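Long-range contacts in ANGPTL4 C-terminal chain (Homo sapiens, PDB 6U0A), which is the fibrinogen-like C-terminal domain of a secreted protein that mediates inactivation of lipoprotein lipase and so plays a role in triglyceride clearance from blood serum: residues V42-H47 with N174-Y179; D52-W57 with S143-D148; A90-D95 with A208-I213; T169-N174 with F195-R200. All coordinates share one frame; numbering follows the deposited sequence.

Contact 1: residues V42-H47 with N174-Y179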
# COMPACT_ATOMS: atom_id res chain seq x y z
N VAL A 42 8.11 6.28 2.07
CA VAL A 42 6.98 5.70 2.78
C VAL A 42 5.69 6.16 2.10
O VAL A 42 5.45 7.36 1.95
CB VAL A 42 6.99 6.10 4.26
CG1 VAL A 42 5.85 5.44 5.01
CG2 VAL A 42 8.33 5.77 4.91
N ILE A 43 4.88 5.20 1.66
CA ILE A 43 3.62 5.53 1.00
C ILE A 43 2.40 5.22 1.86
O ILE A 43 1.29 5.66 1.52
CB ILE A 43 3.49 4.82 -0.37
CG1 ILE A 43 3.17 3.33 -0.19
CG2 ILE A 43 4.79 4.97 -1.18
CD1 ILE A 43 3.02 2.58 -1.52
N GLN A 44 2.57 4.49 2.96
CA GLN A 44 1.46 4.17 3.85
C GLN A 44 2.04 3.89 5.23
O GLN A 44 3.08 3.24 5.35
CB GLN A 44 0.67 2.96 3.36
CG GLN A 44 -0.66 2.72 4.09
CD GLN A 44 -0.57 1.60 5.13
OE1 GLN A 44 0.49 1.33 5.69
NE2 GLN A 44 -1.69 0.94 5.38
N ARG A 45 1.36 4.38 6.26
CA ARG A 45 1.80 4.18 7.64
C ARG A 45 0.58 4.15 8.55
O ARG A 45 -0.25 5.07 8.51
CB ARG A 45 2.77 5.29 8.07
CG ARG A 45 3.50 5.02 9.37
CD ARG A 45 3.89 6.33 10.04
NE ARG A 45 5.24 6.73 9.70
CZ ARG A 45 5.65 7.99 9.65
NH1 ARG A 45 4.80 8.98 9.91
NH2 ARG A 45 6.91 8.26 9.33
N ARG A 46 0.44 3.10 9.34
CA ARG A 46 -0.65 3.01 10.35
C ARG A 46 -0.18 2.35 11.64
O ARG A 46 0.56 1.38 11.54
CB ARG A 46 -1.81 2.13 9.90
CG ARG A 46 -2.05 2.04 8.40
CD ARG A 46 -3.44 2.34 7.95
NE ARG A 46 -4.54 2.51 8.87
CZ ARG A 46 -5.68 1.87 8.75
NH1 ARG A 46 -5.84 0.98 7.80
NH2 ARG A 46 -6.67 2.09 9.59
N HIS A 47 -0.63 2.85 12.80
CA HIS A 47 -0.18 2.26 14.09
C HIS A 47 -1.28 2.43 15.15
O HIS A 47 -1.39 1.54 16.01
CB HIS A 47 1.24 2.74 14.44
CG HIS A 47 1.43 4.21 14.27
ND1 HIS A 47 2.23 4.74 13.28
CD2 HIS A 47 0.94 5.26 14.97
CE1 HIS A 47 2.22 6.06 13.37
NE2 HIS A 47 1.44 6.40 14.40
N ASN A 174 -5.61 -6.48 3.23
CA ASN A 174 -6.12 -5.11 3.16
C ASN A 174 -5.44 -4.34 4.29
O ASN A 174 -5.88 -4.42 5.44
CB ASN A 174 -7.64 -5.05 3.28
CG ASN A 174 -8.17 -3.62 3.24
OD1 ASN A 174 -7.46 -2.69 2.84
ND2 ASN A 174 -9.41 -3.43 3.68
N LEU A 175 -4.37 -3.63 3.96
CA LEU A 175 -3.69 -2.84 4.98
C LEU A 175 -4.37 -1.49 5.20
O LEU A 175 -3.95 -0.75 6.10
CB LEU A 175 -2.22 -2.65 4.62
CG LEU A 175 -1.44 -3.95 4.38
CD1 LEU A 175 0.06 -3.69 4.27
CD2 LEU A 175 -1.73 -4.98 5.47
N ASN A 176 -5.41 -1.17 4.44
CA ASN A 176 -6.14 0.08 4.58
C ASN A 176 -7.53 -0.12 5.19
O ASN A 176 -8.41 0.73 5.01
CB ASN A 176 -6.25 0.79 3.23
CG ASN A 176 -4.90 1.28 2.73
OD1 ASN A 176 -4.00 1.52 3.53
ND2 ASN A 176 -4.76 1.42 1.41
N GLY A 177 -7.74 -1.23 5.89
CA GLY A 177 -9.02 -1.50 6.50
C GLY A 177 -9.23 -0.71 7.78
O GLY A 177 -8.50 0.23 8.12
N GLN A 178 -10.25 -1.12 8.52
CA GLN A 178 -10.61 -0.48 9.77
C GLN A 178 -9.65 -0.90 10.88
O GLN A 178 -9.35 -2.08 11.03
CB GLN A 178 -12.05 -0.85 10.15
CG GLN A 178 -12.74 0.12 11.08
CD GLN A 178 -14.24 -0.13 11.13
OE1 GLN A 178 -14.86 -0.53 10.14
NE2 GLN A 178 -14.84 0.11 12.29
N TYR A 179 -9.18 0.07 11.66
CA TYR A 179 -8.28 -0.22 12.76
C TYR A 179 -9.05 -0.76 13.96
O TYR A 179 -10.06 -0.17 14.37
CB TYR A 179 -7.49 1.02 13.17
CG TYR A 179 -6.27 0.70 14.01
CD1 TYR A 179 -6.37 0.56 15.39
CD2 TYR A 179 -5.03 0.51 13.42
CE1 TYR A 179 -5.26 0.25 16.16
CE2 TYR A 179 -3.91 0.19 14.18
CZ TYR A 179 -4.03 0.07 15.54
OH TYR A 179 -2.93 -0.24 16.29

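Contact 2: residues D52-W57 with S143-D148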
# COMPACT_ATOMS: atom_id res chain seq x y z
N ASP A 52 -8.84 8.14 9.64
CA ASP A 52 -9.89 7.41 8.94
C ASP A 52 -9.39 7.02 7.55
O ASP A 52 -9.03 7.89 6.75
CB ASP A 52 -11.14 8.28 8.84
CG ASP A 52 -12.34 7.54 8.30
OD1 ASP A 52 -12.30 6.30 8.18
OD2 ASP A 52 -13.35 8.22 7.99
N PHE A 53 -9.39 5.72 7.25
CA PHE A 53 -8.94 5.24 5.94
C PHE A 53 -10.08 4.82 5.03
O PHE A 53 -9.82 4.38 3.91
CB PHE A 53 -7.96 4.07 6.11
CG PHE A 53 -6.52 4.50 6.21
CD1 PHE A 53 -6.06 5.19 7.32
CD2 PHE A 53 -5.63 4.23 5.18
CE1 PHE A 53 -4.74 5.59 7.41
CE2 PHE A 53 -4.30 4.63 5.26
CZ PHE A 53 -3.86 5.31 6.38
N ASN A 54 -11.33 4.96 5.46
CA ASN A 54 -12.49 4.62 4.63
C ASN A 54 -12.85 5.84 3.79
O ASN A 54 -13.73 6.63 4.14
CB ASN A 54 -13.66 4.15 5.48
CG ASN A 54 -14.80 3.61 4.65
OD1 ASN A 54 -14.59 2.84 3.72
ND2 ASN A 54 -16.02 4.03 4.97
N ARG A 55 -12.17 6.00 2.66
CA ARG A 55 -12.24 7.20 1.85
C ARG A 55 -12.49 6.85 0.39
O ARG A 55 -12.16 5.75 -0.06
CB ARG A 55 -10.93 8.00 1.97
CG ARG A 55 -10.45 8.13 3.39
CD ARG A 55 -10.54 9.56 3.86
NE ARG A 55 -9.74 9.75 5.08
CZ ARG A 55 -9.31 10.93 5.50
NH1 ARG A 55 -9.59 12.03 4.81
NH2 ARG A 55 -8.60 11.00 6.62
N PRO A 56 -13.06 7.77 -0.38
CA PRO A 56 -13.37 7.50 -1.78
C PRO A 56 -12.13 7.60 -2.66
O PRO A 56 -11.02 7.88 -2.20
CB PRO A 56 -14.39 8.59 -2.14
CG PRO A 56 -14.08 9.72 -1.22
CD PRO A 56 -13.55 9.10 0.05
N TRP A 57 -12.36 7.41 -3.97
CA TRP A 57 -11.29 7.31 -4.95
C TRP A 57 -10.38 8.54 -4.95
O TRP A 57 -9.15 8.41 -4.98
CB TRP A 57 -11.89 7.10 -6.34
CG TRP A 57 -10.88 6.98 -7.42
CD1 TRP A 57 -10.47 7.97 -8.27
CD2 TRP A 57 -10.13 5.81 -7.77
NE1 TRP A 57 -9.52 7.49 -9.13
CE2 TRP A 57 -9.29 6.17 -8.84
CE3 TRP A 57 -10.08 4.51 -7.28
CZ2 TRP A 57 -8.42 5.26 -9.44
CZ3 TRP A 57 -9.22 3.61 -7.87
CH2 TRP A 57 -8.40 3.99 -8.94
N SER A 143 -9.18 -0.37 -5.94
CA SER A 143 -10.61 -0.14 -5.83
C SER A 143 -10.94 0.58 -4.54
O SER A 143 -10.31 0.37 -3.50
CB SER A 143 -11.43 -1.45 -5.91
OG SER A 143 -11.14 -2.16 -7.10
N THR A 144 -11.94 1.46 -4.63
CA THR A 144 -12.55 2.13 -3.49
C THR A 144 -14.05 1.90 -3.55
O THR A 144 -14.57 1.37 -4.54
CB THR A 144 -12.24 3.63 -3.49
OG1 THR A 144 -12.66 4.20 -4.74
CG2 THR A 144 -10.75 3.87 -3.30
N TRP A 145 -14.75 2.28 -2.48
CA TRP A 145 -16.22 2.06 -2.37
C TRP A 145 -16.98 2.71 -3.53
O TRP A 145 -17.96 2.10 -4.00
CB TRP A 145 -16.74 2.52 -1.00
CG TRP A 145 -16.61 3.99 -0.74
CD1 TRP A 145 -15.56 4.62 -0.14
CD2 TRP A 145 -17.56 5.01 -1.06
NE1 TRP A 145 -15.80 5.97 -0.07
CE2 TRP A 145 -17.02 6.24 -0.63
CE3 TRP A 145 -18.82 5.01 -1.68
CZ2 TRP A 145 -17.69 7.45 -0.80
CZ3 TRP A 145 -19.48 6.21 -1.84
CH2 TRP A 145 -18.92 7.41 -1.40
N ASP A 146 -16.54 3.89 -3.98
CA ASP A 146 -17.20 4.60 -5.07
C ASP A 146 -16.63 4.25 -6.44
O ASP A 146 -17.15 4.73 -7.45
CB ASP A 146 -17.11 6.11 -4.84
CG ASP A 146 -15.68 6.62 -4.91
OD1 ASP A 146 -14.76 5.91 -4.44
OD2 ASP A 146 -15.48 7.73 -5.45
N GLN A 147 -15.57 3.45 -6.49
CA GLN A 147 -14.95 3.10 -7.78
C GLN A 147 -14.37 1.69 -7.63
O GLN A 147 -13.16 1.49 -7.48
CB GLN A 147 -13.89 4.11 -8.21
CG GLN A 147 -13.48 3.98 -9.67
CD GLN A 147 -14.34 4.83 -10.59
OE1 GLN A 147 -15.26 5.52 -10.14
NE2 GLN A 147 -14.03 4.80 -11.88
N ASP A 148 -15.26 0.71 -7.65
CA ASP A 148 -14.89 -0.69 -7.46
C ASP A 148 -14.68 -1.34 -8.82
O ASP A 148 -15.49 -1.16 -9.73
CB ASP A 148 -15.97 -1.43 -6.68
CG ASP A 148 -15.52 -2.81 -6.23
OD1 ASP A 148 -14.72 -2.89 -5.27
OD2 ASP A 148 -15.96 -3.81 -6.84

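Contact 3: residues A90-D95 with A208-I213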
# COMPACT_ATOMS: atom_id res chain seq x y z
N ALA A 90 8.21 -2.60 -0.29
CA ALA A 90 8.42 -3.21 1.01
C ALA A 90 7.14 -3.09 1.83
O ALA A 90 6.48 -2.05 1.82
CB ALA A 90 9.58 -2.54 1.75
N VAL A 91 6.79 -4.16 2.53
CA VAL A 91 5.62 -4.20 3.38
C VAL A 91 6.06 -4.66 4.76
O VAL A 91 6.67 -5.73 4.89
CB VAL A 91 4.53 -5.14 2.83
CG1 VAL A 91 3.44 -5.35 3.86
CG2 VAL A 91 3.96 -4.58 1.54
N GLN A 92 5.78 -3.86 5.78
CA GLN A 92 6.18 -4.15 7.15
C GLN A 92 4.94 -4.24 8.01
O GLN A 92 4.13 -3.31 8.04
CB GLN A 92 7.15 -3.08 7.66
CG GLN A 92 8.32 -2.86 6.70
CD GLN A 92 9.33 -1.84 7.20
OE1 GLN A 92 8.98 -0.88 7.87
NE2 GLN A 92 10.60 -2.06 6.85
N LEU A 93 4.77 -5.38 8.69
CA LEU A 93 3.60 -5.67 9.50
C LEU A 93 4.03 -5.93 10.94
O LEU A 93 5.11 -6.47 11.19
CB LEU A 93 2.85 -6.90 8.95
CG LEU A 93 2.69 -7.00 7.43
CD1 LEU A 93 2.36 -8.42 6.99
CD2 LEU A 93 1.62 -6.03 6.93
N ARG A 94 3.18 -5.52 11.88
CA ARG A 94 3.44 -5.73 13.30
C ARG A 94 2.17 -6.28 13.95
O ARG A 94 1.08 -5.72 13.75
CB ARG A 94 3.87 -4.44 13.99
CG ARG A 94 4.57 -4.65 15.33
CD ARG A 94 5.39 -3.43 15.73
NE ARG A 94 4.53 -2.34 16.21
CZ ARG A 94 4.78 -1.05 16.00
NH1 ARG A 94 5.85 -0.68 15.32
NH2 ARG A 94 3.95 -0.14 16.48
N ASP A 95 2.31 -7.35 14.73
CA ASP A 95 1.17 -7.90 15.44
C ASP A 95 1.15 -7.35 16.87
O ASP A 95 2.01 -6.56 17.27
CB ASP A 95 1.18 -9.44 15.39
CG ASP A 95 2.32 -10.08 16.18
OD1 ASP A 95 2.97 -9.42 17.02
OD2 ASP A 95 2.55 -11.28 15.96
N ALA A 208 0.20 -2.53 13.43
CA ALA A 208 0.83 -1.45 12.68
C ALA A 208 1.28 -1.97 11.32
O ALA A 208 1.60 -3.16 11.17
CB ALA A 208 2.02 -0.85 13.44
N THR A 209 1.26 -1.09 10.33
CA THR A 209 1.74 -1.41 9.00
C THR A 209 2.59 -0.26 8.47
O THR A 209 2.45 0.89 8.89
CB THR A 209 0.60 -1.69 8.01
OG1 THR A 209 -0.14 -0.48 7.78
CG2 THR A 209 -0.34 -2.77 8.54
N THR A 210 3.46 -0.61 7.53
CA THR A 210 4.26 0.37 6.80
C THR A 210 4.48 -0.17 5.40
O THR A 210 4.86 -1.34 5.23
CB THR A 210 5.61 0.64 7.47
OG1 THR A 210 5.41 1.02 8.83
CG2 THR A 210 6.35 1.76 6.74
N MET A 211 4.24 0.67 4.40
CA MET A 211 4.52 0.33 3.01
C MET A 211 5.50 1.35 2.45
O MET A 211 5.35 2.56 2.67
CB MET A 211 3.24 0.32 2.16
CG MET A 211 2.14 -0.58 2.70
SD MET A 211 0.64 -0.52 1.70
CE MET A 211 1.20 -1.39 0.24
N LEU A 212 6.52 0.86 1.76
CA LEU A 212 7.59 1.70 1.25
C LEU A 212 7.92 1.29 -0.17
O LEU A 212 7.76 0.12 -0.54
CB LEU A 212 8.87 1.59 2.11
CG LEU A 212 8.72 1.67 3.63
CD1 LEU A 212 8.63 0.27 4.22
CD2 LEU A 212 9.89 2.43 4.23
N ILE A 213 8.38 2.25 -0.95
CA ILE A 213 8.67 2.02 -2.36
C ILE A 213 10.05 2.57 -2.69
O ILE A 213 10.50 3.58 -2.14
CB ILE A 213 7.59 2.63 -3.28
CG1 ILE A 213 7.65 2.00 -4.67
CG2 ILE A 213 7.72 4.15 -3.35
CD1 ILE A 213 6.30 1.64 -5.24

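Contact 4: residues T169-N174 with F195-R200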
# COMPACT_ATOMS: atom_id res chain seq x y z
N THR A 169 -8.43 -10.78 -5.09
CA THR A 169 -9.46 -11.49 -4.33
C THR A 169 -9.75 -10.59 -3.13
O THR A 169 -9.01 -9.68 -2.79
CB THR A 169 -8.99 -12.87 -3.88
OG1 THR A 169 -8.19 -12.68 -2.72
CG2 THR A 169 -8.17 -13.59 -4.91
N CYS A 170 -10.84 -10.84 -2.51
CA CYS A 170 -11.22 -10.08 -1.32
C CYS A 170 -10.73 -10.74 -0.04
O CYS A 170 -11.24 -10.44 1.04
CB CYS A 170 -12.73 -9.88 -1.29
SG CYS A 170 -13.33 -8.36 -0.51
N SER A 171 -9.73 -11.63 -0.14
CA SER A 171 -9.29 -12.40 1.01
C SER A 171 -7.77 -12.51 1.14
O SER A 171 -7.30 -13.27 1.99
CB SER A 171 -9.89 -13.82 0.95
OG SER A 171 -9.47 -14.51 -0.21
N HIS A 172 -6.99 -11.77 0.34
CA HIS A 172 -5.54 -11.85 0.48
C HIS A 172 -5.02 -10.89 1.54
O HIS A 172 -4.25 -11.28 2.43
CB HIS A 172 -4.85 -11.58 -0.86
CG HIS A 172 -3.36 -11.48 -0.76
ND1 HIS A 172 -2.71 -10.32 -0.39
CD2 HIS A 172 -2.39 -12.40 -0.96
CE1 HIS A 172 -1.41 -10.53 -0.38
NE2 HIS A 172 -1.18 -11.79 -0.72
N SER A 173 -5.43 -9.62 1.46
CA SER A 173 -4.88 -8.59 2.33
C SER A 173 -5.74 -7.34 2.22
O SER A 173 -6.49 -7.17 1.26
CB SER A 173 -3.43 -8.26 1.96
OG SER A 173 -3.32 -7.91 0.59
N ASN A 174 -5.61 -6.48 3.23
CA ASN A 174 -6.12 -5.11 3.16
C ASN A 174 -5.44 -4.34 4.29
O ASN A 174 -5.88 -4.42 5.44
CB ASN A 174 -7.64 -5.05 3.28
CG ASN A 174 -8.17 -3.62 3.24
OD1 ASN A 174 -7.46 -2.69 2.84
ND2 ASN A 174 -9.41 -3.43 3.68
N PHE A 195 -5.48 -6.64 7.65
CA PHE A 195 -5.05 -8.03 7.68
C PHE A 195 -4.13 -8.33 6.50
O PHE A 195 -4.16 -7.68 5.46
CB PHE A 195 -6.25 -8.99 7.66
CG PHE A 195 -6.88 -9.15 6.31
CD1 PHE A 195 -7.78 -8.21 5.83
CD2 PHE A 195 -6.59 -10.25 5.53
CE1 PHE A 195 -8.36 -8.36 4.58
CE2 PHE A 195 -7.16 -10.41 4.28
CZ PHE A 195 -8.06 -9.46 3.81
N TRP A 196 -3.29 -9.35 6.72
CA TRP A 196 -2.45 -9.94 5.68
C TRP A 196 -2.52 -11.44 5.91
O TRP A 196 -1.90 -11.95 6.84
CB TRP A 196 -1.01 -9.42 5.76
CG TRP A 196 -0.12 -9.86 4.65
CD1 TRP A 196 0.54 -11.06 4.54
CD2 TRP A 196 0.23 -9.11 3.47
NE1 TRP A 196 1.27 -11.10 3.38
CE2 TRP A 196 1.10 -9.92 2.71
CE3 TRP A 196 -0.10 -7.84 3.00
CZ2 TRP A 196 1.64 -9.49 1.49
CZ3 TRP A 196 0.43 -7.42 1.79
CH2 TRP A 196 1.29 -8.24 1.05
N LYS A 197 -3.29 -12.14 5.07
CA LYS A 197 -3.78 -13.47 5.44
C LYS A 197 -2.64 -14.45 5.69
O LYS A 197 -2.64 -15.17 6.69
CB LYS A 197 -4.72 -14.02 4.37
CG LYS A 197 -5.41 -15.31 4.81
CD LYS A 197 -6.40 -15.82 3.77
CE LYS A 197 -5.69 -16.24 2.50
NZ LYS A 197 -6.67 -16.57 1.42
N THR A 198 -1.65 -14.49 4.79
CA THR A 198 -0.60 -15.49 4.90
C THR A 198 0.35 -15.26 6.07
O THR A 198 1.22 -16.11 6.30
CB THR A 198 0.20 -15.58 3.60
OG1 THR A 198 0.86 -14.32 3.35
CG2 THR A 198 -0.70 -15.91 2.43
N TRP A 199 0.25 -14.15 6.82
CA TRP A 199 1.07 -14.03 8.01
C TRP A 199 0.29 -14.45 9.25
O TRP A 199 0.52 -15.54 9.79
CB TRP A 199 1.63 -12.61 8.19
CG TRP A 199 2.64 -12.54 9.31
CD1 TRP A 199 3.59 -13.47 9.61
CD2 TRP A 199 2.80 -11.48 10.26
NE1 TRP A 199 4.33 -13.06 10.70
CE2 TRP A 199 3.86 -11.84 11.12
CE3 TRP A 199 2.14 -10.26 10.48
CZ2 TRP A 199 4.28 -11.03 12.17
CZ3 TRP A 199 2.56 -9.45 11.53
CH2 TRP A 199 3.62 -9.84 12.35
N ARG A 200 -0.64 -13.62 9.71
CA ARG A 200 -1.35 -13.88 10.96
C ARG A 200 -2.80 -14.33 10.77
O ARG A 200 -3.47 -14.61 11.76
CB ARG A 200 -1.31 -12.64 11.86
CG ARG A 200 0.06 -12.38 12.47
CD ARG A 200 0.28 -13.26 13.70
NE ARG A 200 1.63 -13.10 14.24
CZ ARG A 200 2.66 -13.87 13.89
NH1 ARG A 200 2.50 -14.83 13.00
NH2 ARG A 200 3.85 -13.66 14.43
O HOH W 1 1.10 -13.24 0.79
O HOH W 2 -1.61 -12.58 2.58

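Contact 1: residues V42-H47 with N174-Y179
Arg-46, near the end of strand 38-46, reaches into the loop 174-179 of the fibrinogen C-terminal domain and takes hold of backbone carbonyls there. Its guanidinium approaches end-on: Arg-46 NH1 lies 2.8 Å from Gly-177 O. Arg-46 NH2 lies 3.0 Å from Gly-177 O, so two N-H groups converge on one acceptor lying almost in the guanidinium plane. Arg-46 NH1 also donates to Leu-175 O at 3.1 Å, from a position tilted out of that carbonyl plane. The chain bends at chi2 and again at chi3 (-9°), which brings the guanidinium edge onto the turn. An alanine here would remove all three bonds and is likely to leave two buried carbonyls, Leu-175 O and Gly-177 O, without these donors and the loop less firmly tied to the strand. Tyr-179 CB lies 3.8 Å from Arg-46 NH2, and the tyrosine hydroxyl bonds to Gln-207 O. Beside the arginine, Gln-44 NE2 donates to Asn-176 OD1 at 3.0 Å, nearly straight at 165°, with the two amide planes turned 43° apart.

One shell out, Gln-44 OE1 is held by Thr-209 OG1 and Asn-176 ND2 by Gly-164 O; these outside bonds probably fix the rotation of the two amides. Phe-53, from the loop before helix 57-62, makes a cation-pi contact with Arg-46. On the strand side, Ile-43 and Gln-44 form a classic beta bulge opposite Met-211. The loop is shaped by a type I turn from Asn-174 to Gly-177, inside which Asn-174 OD1 accepts from Asn-176 N in an Asx turn.

Contact 2: residues D52-W57 with S143-D148
The polar part of this contact centres on Asp-146, whose carboxylate receives the backbone N-H of Trp-57 at the start of helix 57-62. Trp-57 N lies 2.9 Å from Asp-146 OD1, on the syn side of the carboxylate, and reaches OD2 only weakly. The same OD1 accepts from Thr-144 OG1 at 2.7 Å, so two donors hold the oxygen. The side chain can fold back in this way because Asp-146 CG sits between its own backbone N and carbonyl carbon (chi1 66°). Thr-144 and Asp-146 belong to one type I turn, Thr-144 to Gln-147, closed by the bond from Gln-147 N to Thr-144 O.

A second group of contacts is packing against the two indoles. Trp-145 lies alongside Pro-56, the N-cap residue, with its CZ2 3.7 Å from the proline CB. The polar Thr-144 OG1 lies at the ring edge of Trp-57, 3.6 Å from CE3. Gln-147 CG lies over one face of the same indole, toward its rim, while Gln-147 CB comes within 3.9 Å of Trp-57 CE3. Trp-57 NE1 bonds to Glu-112 OE1.

Within 52-57, the chain is braced by Arg-55 NE, which donates to Asp-52 O at 2.6 Å, and by an Asx turn in which Asp-52 OD1 accepts from Asn-54 N.

A carboxylate from a distant loop thus meets an N-H of the helix's first turn, where its negative charge would probably be favoured by the helix dipole.

Contact 3: residues A90-D95 with A208-I213
Two neighbouring antiparallel strands, 87-94 and 208-215, pair here in the main sheet, their local axes 4.7 Å apart and their directions 171° from each other. Backbone bonds run in both directions between Ala-90 and Leu-212 and between Gln-92 and Thr-210, the shortest being Gln-92 N to Thr-210 O at 2.7 Å. At the far end Arg-94 N donates to Ala-208 O, while the return bond from Ala-208 N to Arg-94 O is weak. The CA-H of Thr-209 adds a contact to Gln-92 O at 3.2 Å.

Strand 208-215 also pairs with 38-46 along its other edge, so it lies inside the large antiparallel sheet of the fibrinogen C-terminal domain. Val-91, Leu-93, Thr-209 and Met-211 share one face, where the side chains of Leu-93 and Thr-209 pass at a slant, CD2 of Leu-93 4.1 Å from CG2 of Thr-209, and Val-91 touches Leu-175. Ala-90, Gln-92, Arg-94, Ala-208, Thr-210 and Leu-212 line the other.

On that second face Gln-92 runs extended beyond CG beside Thr-210, with OE1 3.7 Å from the threonine CB. Its CG stands opposite the carbonyl carbon (chi1 -52°), which directs the amide across Leu-212 CD1, 3.7 Å from Gln-92 CD. With a glycine at this position the side chain that covers Leu-212 CD1 and Thr-210 CB would be gone, and both would probably be left with a gap beside them. Arg-94 bends at chi3 to set one guanidinium face over the methyl of Ala-208, NH2 3.7 Å from CB, while the same NH2 donates to Gln-207 OE1.

Contact 4: residues T169-N174 with F195-R200
Phe-195 lays its ring against the backbone of 171-174. From CB, its CG stands between the backbone N and the carbonyl carbon (chi1 77°), turning the ring back over the neighbouring segment 171-174. On one side CD1 and then CE1 approach Asn-174, with CE1 3.6 Å from its CB; on the other, CD2 comes near Ser-173 CA, and CE2 lies 3.4 Å from Ser-173 N. Ser-171 O lies at the ring edge, near its plane, 3.7 Å from Phe-195 CE2. At the tip, CZ meets Ser-173 C, so the peptide between Ser-173 and Asn-174 covers one face of the ring.

The two backbones pair as a short antiparallel ladder, 173-174 with 195-196, in the fibrinogen C-terminal domain. Asn-174 N donates to Phe-195 O at 2.9 Å, and Phe-195 N returns a bond to Asn-174 O. Beyond Trp-196, the N-cap of helix 197-200, Lys-197 N donates to His-172 O at a nearly straight 169°.

His-172 meets Trp-196 in a T-shaped stack, its CE1 edge over the six-membered ring and the planes 72° apart. Its ND1 shares a 2.7 Å hydrogen bond with Ser-173 OG, which also bonds to Trp-165 NE1. Water 1 links His-172 NE2 to Thr-198 OG1.

Contacts 1 and 3 are buried and share the main sheet: strand 208-215 pairs with both 38-46 and 87-94, and Arg-46 O lies 2.8 Å from Thr-209 N where they meet. Contact 3 relies on regular backbone pairing, whereas contact 1 uses side chains to hold an irregular loop. Contacts 2 and 4 are only partly buried and do not touch; contact 2 is carboxylate-to-backbone and indole packing, contact 4 a short ladder with aromatic rings and waters. Phe-53 joins contact 2 to contact 1 through Arg-46, Asn-174 belongs to contacts 1 and 4, and a salt bridge from Asp-95 OD2 to Arg-200 NE ties contact 3 to contact 4.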